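Uncharacterized protein (PDB 4ECO) is of unknown function but is built as a leucine-rich repeat solenoid, a fold that in many relatives binds other proteins. Local coordinates at residues A[109-114]-A[122-127]; A[115-120]-A[213-218]; A[143-148]-A[255-260]. All blocks are in the same frame, centred on the assembly; numbering follows the deposited sequence.

Contact 1: residues A[109-114]-A[122-127]; sequences VLALGS and RLFGPK
Val109 opens the contact on the apolar side, its CB lying 3.7 Å from CE2 of Phe124, with CG2 close to the same side of the ring. The two side chains run past each other in opposite directions, and the valine meets the phenylalanine obliquely. At Leu110 the backbone does the touching: its N lies near the plane of the Phe124 ring, at the edge, 3.6 Å from CE2. The isobutyl group turns away to pack on Leu86 and Phe211, in keeping with the leucine positions of the repeat that fill the solenoid interior. Ala111 points back toward the loop and makes the central contact. Its CB sits 3.5 Å from the centroid of the Phe124 ring and only 4° off the ring normal, a CH-pi contact square over the face. The methyl suits this place because it can sit over the middle of a flat ring without a longer chain pushing that ring aside. Phe124 arrives there with CG anti to its carbonyl carbon (chi1 -72°), and Tyr212 meets it edge-to-face. Beyond the strand, Ser114 turns toward Leu123, and its CB and OG both touch the CD1 methyl, OG at 3.4 Å. This hydroxyl is not left to the hydrocarbon, since it hydrogen-bonds the carboxylate of Glu89. The same carboxylate also accepts from the backbone N of Leu123 and of Phe124, so a single acid ties both segments together. No hydrogen bond joins the two segments directly. The chemistry therefore divides the work: dispersion and CH-pi contacts seat the phenylalanine on the strand, whereas Glu89, facing two N-H groups and a hydroxyl, supplies the polar fixing and would probably be stabilised there as a carboxylate.

Contact 2: residues A[115-120]-A[213-218]; sequences HGEKVN and MGNSPF. With NA (sodium ion), chain C.
Asn215 reaches between Glu117 and Lys118, and the close part of the contact is its amide. Asn215 ND2 gives a weak hydrogen bond to Glu117 OE1 (3.3 Å, 150° at the hydrogen), with the carboxylate and amide planes 53° apart; the same ND2 also donates to the backbone O of Ser114. On the amide's other branch, OD1 lies 3.3 Å from CE of Lys118 and accepts from Asn258 ND2. Asparagine suits the spot twice over, since it offers a donor and an acceptor and tolerates the left-handed backbone (phi 61°) at the strand's end. A leucine in its place would probably cost Ser114 O and Glu117 OE1 a donor and Asn258 ND2 one of its two acceptors. The looser side belongs to Lys118, partly exposed, whose bent chain only skirts the amide before its NZ bonds Gln190. Glu117 divides its carboxylate: OE1 faces the strand end and also takes the N-H of Ser114, while OE2 accepts from Gly90 N and binds the sodium ion at 2.8 Å. Ser192 O is the ion's other protein ligand, so the site joins two loops beside the parallel strands of a leucine-rich repeat solenoid.

Contact 3: residues A[143-148]-A[255-260]; sequences MHYQKT and EVYNCP
Tyr145 and Tyr257 cross at about a right angle, one coming from the helix that starts at His144, the other from the end of a strand. Their ring planes stand 74° apart with centroids separated by 6.0 Å, so the rings meet obliquely. The touch is narrow: CE2 of Tyr145 meets CE1 of Tyr257 at 3.6 Å. Seen from Tyr145, that carbon lies at the ring edge, near its plane. Each tyrosine has its CG anti to the backbone N (chi1 -174° for Tyr145), which carries each ring outward from its helix or strand toward the other. The hydroxyls then converge on one water, 2.9 Å from OH of Tyr145 and 2.8 Å from OH of Tyr257, lying in the plane of the Tyr257 ring. Tyrosine suits both places because its ring packs against apolar neighbours while its hydroxyl still finds a polar partner. Tyr145 also meets the rings of Phe149 and Tyr311, and both tyrosines rest on Asn279 of the next strand. Behind the ring pair the helix is secured by its own bonds. Thr148 OG1 donates to His144 O at 2.6 Å, tilted 24° from the carbonyl plane, and Thr148 N reaches that oxygen from the opposite face at 3.1 Å. His144 and Glu255 are joined indirectly, each hydrogen-bonded to the imidazole of His115. In a leucine-rich repeat the residues alternating with the buried aliphatic ones project from the parallel strands onto the inner, concave face. Glu255 and Tyr257 hold such positions, flanking Val256, and here the helix of a long inter-strand insertion lies over that face.

All three contacts are buried and sit close together, each involving one of three successive parallel strands: 109-111 in contact 1, 210-214 in contact 2 and 253-257 in contact 3. Their other halves all come from the long insertion between the first two strands, so together they lay that insertion onto the sheet. Chemistry changes along the way: contact 1 is mostly apolar, contact 2 is polar and borders the sodium ion, and contact 3 is aromatic with a bridging water. Leu123 of contact 1 packs on both others, CD1 against His115 CE1 and CD2 against His144 CE1, while Met213 N bonds Glu255 O (2.8 Å) between contacts 2 and 3. Partly exposed Lys118 gives contact 2 the most surface character.

Contact 1: residues A[109-114]-A[122-127]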
loop_
_atom_site.group_PDB
_atom_site.type_symbol
_atom_site.label_atom_id
_atom_site.label_comp_id
_atom_site.label_asym_id
_atom_site.label_seq_id
_atom_site.Cartn_x
_atom_site.Cartn_y
_atom_site.Cartn_z
ATOM N N VAL A 109 7.758 24.087 9.718
ATOM C CA VAL A 109 6.641 23.273 9.233
ATOM C C VAL A 109 5.409 24.161 9.023
ATOM O O VAL A 109 5.171 25.087 9.788
ATOM C CB VAL A 109 6.333 22.046 10.147
ATOM C CG1 VAL A 109 7.576 21.155 10.313
ATOM C CG2 VAL A 109 5.793 22.459 11.514
ATOM N N LEU A 110 4.644 23.880 7.962
ATOM C CA LEU A 110 3.416 24.591 7.596
ATOM C C LEU A 110 2.404 23.659 6.938
ATOM O O LEU A 110 2.718 23.030 5.923
ATOM C CB LEU A 110 3.753 25.746 6.644
ATOM C CG LEU A 110 2.604 26.608 6.122
ATOM C CD1 LEU A 110 1.913 27.414 7.259
ATOM C CD2 LEU A 110 3.122 27.557 5.063
ATOM N N ALA A 111 1.181 23.583 7.512
ATOM C CA ALA A 111 0.064 22.785 6.956
ATOM C C ALA A 111 -1.206 23.644 6.824
ATOM O O ALA A 111 -1.649 24.290 7.795
ATOM C CB ALA A 111 -0.222 21.559 7.809
ATOM N N LEU A 112 -1.756 23.670 5.604
ATOM C CA LEU A 112 -2.994 24.381 5.271
ATOM C C LEU A 112 -4.116 23.371 5.131
ATOM O O LEU A 112 -5.278 23.709 4.916
ATOM C CB LEU A 112 -2.839 25.208 3.975
ATOM C CG LEU A 112 -1.682 26.213 3.895
ATOM C CD1 LEU A 112 -1.700 26.903 2.580
ATOM C CD2 LEU A 112 -1.706 27.215 5.029
ATOM N N GLY A 113 -3.725 22.115 5.249
ATOM C CA GLY A 113 -4.583 20.951 5.129
ATOM C C GLY A 113 -3.687 19.778 4.868
ATOM O O GLY A 113 -2.498 19.984 4.643
ATOM N N SER A 114 -4.218 18.552 4.927
ATOM C CA SER A 114 -3.423 17.345 4.703
ATOM C C SER A 114 -4.293 16.157 4.423
ATOM O O SER A 114 -5.517 16.232 4.605
ATOM C CB SER A 114 -2.559 17.028 5.916
ATOM O OG SER A 114 -3.344 16.411 6.923
ATOM N N ARG A 122 -4.125 14.266 12.946
ATOM C CA ARG A 122 -3.314 15.474 12.791
ATOM C C ARG A 122 -1.919 15.020 12.407
ATOM O O ARG A 122 -1.304 14.258 13.166
ATOM C CB ARG A 122 -3.318 16.327 14.062
ATOM C CG ARG A 122 -3.669 17.790 13.802
ATOM C CD ARG A 122 -3.531 18.690 15.028
ATOM N NE ARG A 122 -4.007 18.076 16.274
ATOM C CZ ARG A 122 -5.283 17.976 16.647
ATOM N NH1 ARG A 122 -6.253 18.412 15.852
ATOM N NH2 ARG A 122 -5.598 17.402 17.797
ATOM N N LEU A 123 -1.443 15.385 11.207
ATOM C CA LEU A 123 -0.109 14.927 10.808
ATOM C C LEU A 123 0.966 15.832 11.390
ATOM O O LEU A 123 2.087 15.387 11.620
ATOM C CB LEU A 123 0.037 14.842 9.286
ATOM C CG LEU A 123 -1.032 14.080 8.527
ATOM C CD1 LEU A 123 -0.756 14.138 7.061
ATOM C CD2 LEU A 123 -1.115 12.659 8.978
ATOM N N PHE A 124 0.604 17.091 11.653
ATOM C CA PHE A 124 1.480 18.101 12.240
ATOM C C PHE A 124 1.147 18.277 13.705
ATOM O O PHE A 124 -0.018 18.492 14.065
ATOM C CB PHE A 124 1.355 19.436 11.494
ATOM C CG PHE A 124 1.956 19.483 10.113
ATOM C CD1 PHE A 124 1.517 18.627 9.117
ATOM C CD2 PHE A 124 2.883 20.451 9.779
ATOM C CE1 PHE A 124 2.064 18.680 7.843
ATOM C CE2 PHE A 124 3.405 20.526 8.487
ATOM C CZ PHE A 124 2.995 19.638 7.531
ATOM N N GLY A 125 2.176 18.186 14.528
ATOM C CA GLY A 125 2.074 18.295 15.974
ATOM C C GLY A 125 3.312 17.753 16.652
ATOM O O GLY A 125 4.216 17.254 15.978
ATOM N N PRO A 126 3.382 17.808 17.992
ATOM C CA PRO A 126 4.590 17.317 18.697
ATOM C C PRO A 126 4.891 15.817 18.507
ATOM O O PRO A 126 6.039 15.421 18.677
ATOM C CB PRO A 126 4.267 17.602 20.163
ATOM C CG PRO A 126 3.258 18.705 20.126
ATOM C CD PRO A 126 2.413 18.395 18.936
ATOM N N LYS A 127 3.885 14.988 18.160
ATOM C CA LYS A 127 4.065 13.538 17.934
ATOM C C LYS A 127 4.132 13.225 16.428
ATOM O O LYS A 127 4.405 12.076 16.047
ATOM C CB LYS A 127 2.940 12.709 18.592
ATOM C CG LYS A 127 2.766 12.859 20.114
ATOM C CD LYS A 127 3.947 12.324 20.936
ATOM C CE LYS A 127 3.646 12.284 22.433
ATOM N NZ LYS A 127 2.690 11.197 22.816
#

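Contact 2: residues A[115-120]-A[213-218]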
loop_
_atom_site.group_PDB
_atom_site.type_symbol
_atom_site.label_atom_id
_atom_site.label_comp_id
_atom_site.label_asym_id
_atom_site.label_seq_id
_atom_site.Cartn_x
_atom_site.Cartn_y
_atom_site.Cartn_z
ATOM N N HIS A 115 -3.644 15.015 4.058
ATOM C CA HIS A 115 -4.329 13.743 3.829
ATOM C C HIS A 115 -4.865 13.218 5.164
ATOM O O HIS A 115 -5.845 12.477 5.156
ATOM C CB HIS A 115 -3.444 12.719 3.108
ATOM C CG HIS A 115 -2.253 12.249 3.873
ATOM N ND1 HIS A 115 -1.005 12.788 3.658
ATOM C CD2 HIS A 115 -2.148 11.254 4.787
ATOM C CE1 HIS A 115 -0.184 12.121 4.455
ATOM N NE2 HIS A 115 -0.832 11.196 5.167
ATOM N N GLY A 116 -4.276 13.681 6.282
ATOM C CA GLY A 116 -4.684 13.330 7.635
ATOM C C GLY A 116 -6.129 13.693 7.927
ATOM O O GLY A 116 -6.840 12.945 8.600
ATOM N N GLU A 117 -6.594 14.818 7.382
ATOM C CA GLU A 117 -7.960 15.322 7.571
ATOM C C GLU A 117 -9.026 14.344 7.047
ATOM O O GLU A 117 -10.111 14.267 7.637
ATOM C CB GLU A 117 -8.112 16.676 6.895
ATOM C CG GLU A 117 -7.339 17.774 7.610
ATOM C CD GLU A 117 -7.372 19.115 6.908
ATOM O OE1 GLU A 117 -7.109 19.137 5.680
ATOM O OE2 GLU A 117 -7.648 20.140 7.581
ATOM N N LYS A 118 -8.697 13.553 6.002
ATOM C CA LYS A 118 -9.604 12.552 5.440
ATOM C C LYS A 118 -9.703 11.322 6.349
ATOM O O LYS A 118 -10.682 10.583 6.232
ATOM C CB LYS A 118 -9.172 12.122 4.005
ATOM C CG LYS A 118 -9.472 13.131 2.865
ATOM C CD LYS A 118 -10.963 13.545 2.723
ATOM C CE LYS A 118 -11.146 15.000 3.094
ATOM N NZ LYS A 118 -12.541 15.363 3.429
ATOM N N VAL A 119 -8.705 11.094 7.239
ATOM C CA VAL A 119 -8.683 9.923 8.156
ATOM C C VAL A 119 -8.691 10.377 9.638
ATOM O O VAL A 119 -8.296 9.612 10.520
ATOM C CB VAL A 119 -7.508 8.923 7.892
ATOM C CG1 VAL A 119 -7.672 8.227 6.548
ATOM C CG2 VAL A 119 -6.142 9.593 7.991
ATOM N N ASN A 120 -9.162 11.611 9.899
ATOM C CA ASN A 120 -9.288 12.207 11.236
ATOM C C ASN A 120 -7.964 12.056 12.059
ATOM O O ASN A 120 -7.958 11.551 13.191
ATOM C CB ASN A 120 -10.491 11.587 11.995
ATOM C CG ASN A 120 -10.849 12.262 13.293
ATOM O OD1 ASN A 120 -10.600 13.463 13.525
ATOM N ND2 ASN A 120 -11.440 11.483 14.175
HETATM N N MSE A 213 -0.664 20.935 1.970
HETATM C CA MSE A 213 -1.977 21.489 1.696
HETATM C C MSE A 213 -2.829 20.394 1.112
HETATM O O MSE A 213 -2.314 19.467 0.464
HETATM C CB MSE A 213 -1.966 22.766 0.829
HETATM C CG MSE A 213 -1.561 22.604 -0.630
HETATM SE SE MSE A 213 -0.748 24.304 -1.245
HETATM C CE MSE A 213 1.128 23.714 -1.017
ATOM N N GLY A 214 -4.120 20.472 1.406
ATOM C CA GLY A 214 -5.059 19.489 0.898
ATOM C C GLY A 214 -6.501 19.780 1.198
ATOM O O GLY A 214 -6.812 20.509 2.143
ATOM N N ASN A 215 -7.385 19.207 0.372
ATOM C CA ASN A 215 -8.855 19.238 0.436
ATOM C C ASN A 215 -9.368 20.691 0.331
ATOM O O ASN A 215 -10.366 21.050 0.948
ATOM C CB ASN A 215 -9.334 18.530 1.702
ATOM C CG ASN A 215 -8.559 17.264 1.991
ATOM O OD1 ASN A 215 -8.664 16.274 1.278
ATOM N ND2 ASN A 215 -7.674 17.306 2.972
ATOM N N SER A 216 -8.687 21.493 -0.515
ATOM C CA SER A 216 -8.932 22.916 -0.752
ATOM C C SER A 216 -9.554 23.169 -2.101
ATOM O O SER A 216 -9.227 22.471 -3.063
ATOM C CB SER A 216 -7.626 23.706 -0.654
ATOM O OG SER A 216 -7.221 23.945 0.686
ATOM N N PRO A 217 -10.408 24.201 -2.221
ATOM C CA PRO A 217 -11.062 24.455 -3.515
ATOM C C PRO A 217 -10.293 25.401 -4.434
ATOM O O PRO A 217 -10.829 25.773 -5.491
ATOM C CB PRO A 217 -12.383 25.099 -3.106
ATOM C CG PRO A 217 -12.100 25.767 -1.813
ATOM C CD PRO A 217 -10.927 25.107 -1.172
ATOM N N PHE A 218 -9.056 25.796 -4.052
ATOM C CA PHE A 218 -8.302 26.757 -4.860
ATOM C C PHE A 218 -7.879 26.170 -6.216
ATOM O O PHE A 218 -7.871 24.954 -6.407
ATOM C CB PHE A 218 -7.066 27.315 -4.117
ATOM C CG PHE A 218 -6.207 26.346 -3.332
ATOM C CD1 PHE A 218 -5.851 25.107 -3.866
ATOM C CD2 PHE A 218 -5.658 26.717 -2.109
ATOM C CE1 PHE A 218 -5.010 24.239 -3.165
ATOM C CE2 PHE A 218 -4.824 25.837 -1.407
ATOM C CZ PHE A 218 -4.498 24.604 -1.944
HETATM NA NA NA C . -10.254 21.120 8.040
#

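Contact 3: residues A[143-148]-A[255-260]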
loop_
_atom_site.group_PDB
_atom_site.type_symbol
_atom_site.label_atom_id
_atom_site.label_comp_id
_atom_site.label_asym_id
_atom_site.label_seq_id
_atom_site.Cartn_x
_atom_site.Cartn_y
_atom_site.Cartn_z
HETATM N N MSE A 143 6.389 8.175 5.930
HETATM C CA MSE A 143 5.760 6.873 5.664
HETATM C C MSE A 143 4.286 6.823 6.040
HETATM O O MSE A 143 3.663 5.773 5.847
HETATM C CB MSE A 143 6.486 5.766 6.461
HETATM C CG MSE A 143 7.958 5.584 6.091
HETATM SE SE MSE A 143 8.253 5.373 4.197
HETATM C CE MSE A 143 7.279 3.688 3.922
ATOM N N HIS A 144 3.725 7.922 6.586
ATOM C CA HIS A 144 2.326 7.953 7.032
ATOM C C HIS A 144 1.349 7.686 5.886
ATOM O O HIS A 144 0.396 6.940 6.114
ATOM C CB HIS A 144 1.944 9.271 7.735
ATOM C CG HIS A 144 0.567 9.244 8.316
ATOM N ND1 HIS A 144 -0.561 9.380 7.515
ATOM C CD2 HIS A 144 0.180 9.078 9.602
ATOM C CE1 HIS A 144 -1.592 9.259 8.335
ATOM N NE2 HIS A 144 -1.196 9.093 9.603
ATOM N N TYR A 145 1.542 8.300 4.681
ATOM C CA TYR A 145 0.599 8.070 3.593
ATOM C C TYR A 145 0.677 6.620 3.163
ATOM O O TYR A 145 -0.362 5.978 2.942
ATOM C CB TYR A 145 0.833 9.009 2.396
ATOM C CG TYR A 145 -0.231 8.899 1.311
ATOM C CD1 TYR A 145 -0.110 7.981 0.274
ATOM C CD2 TYR A 145 -1.340 9.738 1.308
ATOM C CE1 TYR A 145 -1.069 7.895 -0.735
ATOM C CE2 TYR A 145 -2.308 9.658 0.305
ATOM C CZ TYR A 145 -2.172 8.732 -0.707
ATOM O OH TYR A 145 -3.121 8.666 -1.686
ATOM N N GLN A 146 1.915 6.095 3.104
ATOM C CA GLN A 146 2.224 4.734 2.709
ATOM C C GLN A 146 1.527 3.718 3.617
ATOM O O GLN A 146 0.797 2.866 3.097
ATOM C CB GLN A 146 3.750 4.520 2.720
ATOM C CG GLN A 146 4.237 3.151 2.221
ATOM C CD GLN A 146 3.958 2.872 0.769
ATOM O OE1 GLN A 146 3.805 3.773 -0.060
ATOM N NE2 GLN A 146 3.890 1.593 0.433
ATOM N N LYS A 147 1.694 3.831 4.958
ATOM C CA LYS A 147 1.069 2.884 5.881
ATOM C C LYS A 147 -0.452 2.984 5.845
ATOM O O LYS A 147 -1.107 1.957 6.008
ATOM C CB LYS A 147 1.583 3.011 7.344
ATOM C CG LYS A 147 1.481 4.390 8.011
ATOM C CD LYS A 147 1.815 4.342 9.526
ATOM C CE LYS A 147 2.106 5.695 10.180
ATOM N NZ LYS A 147 3.496 6.205 9.906
ATOM N N THR A 148 -1.005 4.172 5.576
ATOM C CA THR A 148 -2.451 4.409 5.616
ATOM C C THR A 148 -3.189 3.960 4.354
ATOM O O THR A 148 -4.267 3.353 4.485
ATOM C CB THR A 148 -2.762 5.901 5.855
ATOM O OG1 THR A 148 -1.954 6.344 6.930
ATOM C CG2 THR A 148 -4.242 6.160 6.204
ATOM N N GLU A 255 3.216 18.597 -0.025
ATOM C CA GLU A 255 1.980 17.873 -0.325
ATOM C C GLU A 255 0.897 18.840 -0.830
ATOM O O GLU A 255 0.647 19.881 -0.209
ATOM C CB GLU A 255 1.492 17.103 0.895
ATOM C CG GLU A 255 0.100 16.524 0.700
ATOM C CD GLU A 255 -0.408 15.593 1.778
ATOM O OE1 GLU A 255 0.110 14.460 1.880
ATOM O OE2 GLU A 255 -1.354 15.979 2.495
ATOM N N VAL A 256 0.302 18.501 -1.989
ATOM C CA VAL A 256 -0.838 19.179 -2.633
ATOM C C VAL A 256 -1.837 18.057 -2.914
ATOM O O VAL A 256 -1.802 17.430 -3.971
ATOM C CB VAL A 256 -0.462 20.008 -3.882
ATOM C CG1 VAL A 256 -1.595 20.962 -4.237
ATOM C CG2 VAL A 256 0.839 20.778 -3.675
ATOM N N TYR A 257 -2.644 17.724 -1.911
ATOM C CA TYR A 257 -3.501 16.543 -1.931
ATOM C C TYR A 257 -4.969 16.875 -2.010
ATOM O O TYR A 257 -5.457 17.723 -1.270
ATOM C CB TYR A 257 -3.229 15.739 -0.637
ATOM C CG TYR A 257 -4.145 14.569 -0.367
ATOM C CD1 TYR A 257 -3.838 13.297 -0.837
ATOM C CD2 TYR A 257 -5.251 14.703 0.471
ATOM C CE1 TYR A 257 -4.643 12.200 -0.533
ATOM C CE2 TYR A 257 -6.081 13.619 0.757
ATOM C CZ TYR A 257 -5.762 12.364 0.268
ATOM O OH TYR A 257 -6.556 11.279 0.572
ATOM N N ASN A 258 -5.686 16.117 -2.846
ATOM C CA ASN A 258 -7.130 16.183 -3.029
ATOM C C ASN A 258 -7.624 17.636 -3.146
ATOM O O ASN A 258 -8.371 18.111 -2.282
ATOM C CB ASN A 258 -7.824 15.452 -1.870
ATOM C CG ASN A 258 -9.288 15.214 -2.029
ATOM O OD1 ASN A 258 -9.830 15.192 -3.132
ATOM N ND2 ASN A 258 -9.969 15.047 -0.918
ATOM N N CYS A 259 -7.173 18.352 -4.193
ATOM C CA CYS A 259 -7.648 19.709 -4.458
ATOM C C CYS A 259 -8.422 19.630 -5.785
ATOM O O CYS A 259 -7.824 19.602 -6.874
ATOM C CB CYS A 259 -6.501 20.711 -4.465
ATOM S SG CYS A 259 -5.632 20.855 -2.875
ATOM N N PRO A 260 -9.765 19.403 -5.678
ATOM C CA PRO A 260 -10.582 19.093 -6.867
ATOM C C PRO A 260 -10.635 20.152 -7.957
ATOM O O PRO A 260 -10.956 19.785 -9.100
ATOM C CB PRO A 260 -11.981 18.905 -6.290
ATOM C CG PRO A 260 -11.967 19.609 -5.005
ATOM C CD PRO A 260 -10.598 19.342 -4.463
HETATM O O HOH W 1 -5.783 8.817 -0.466
#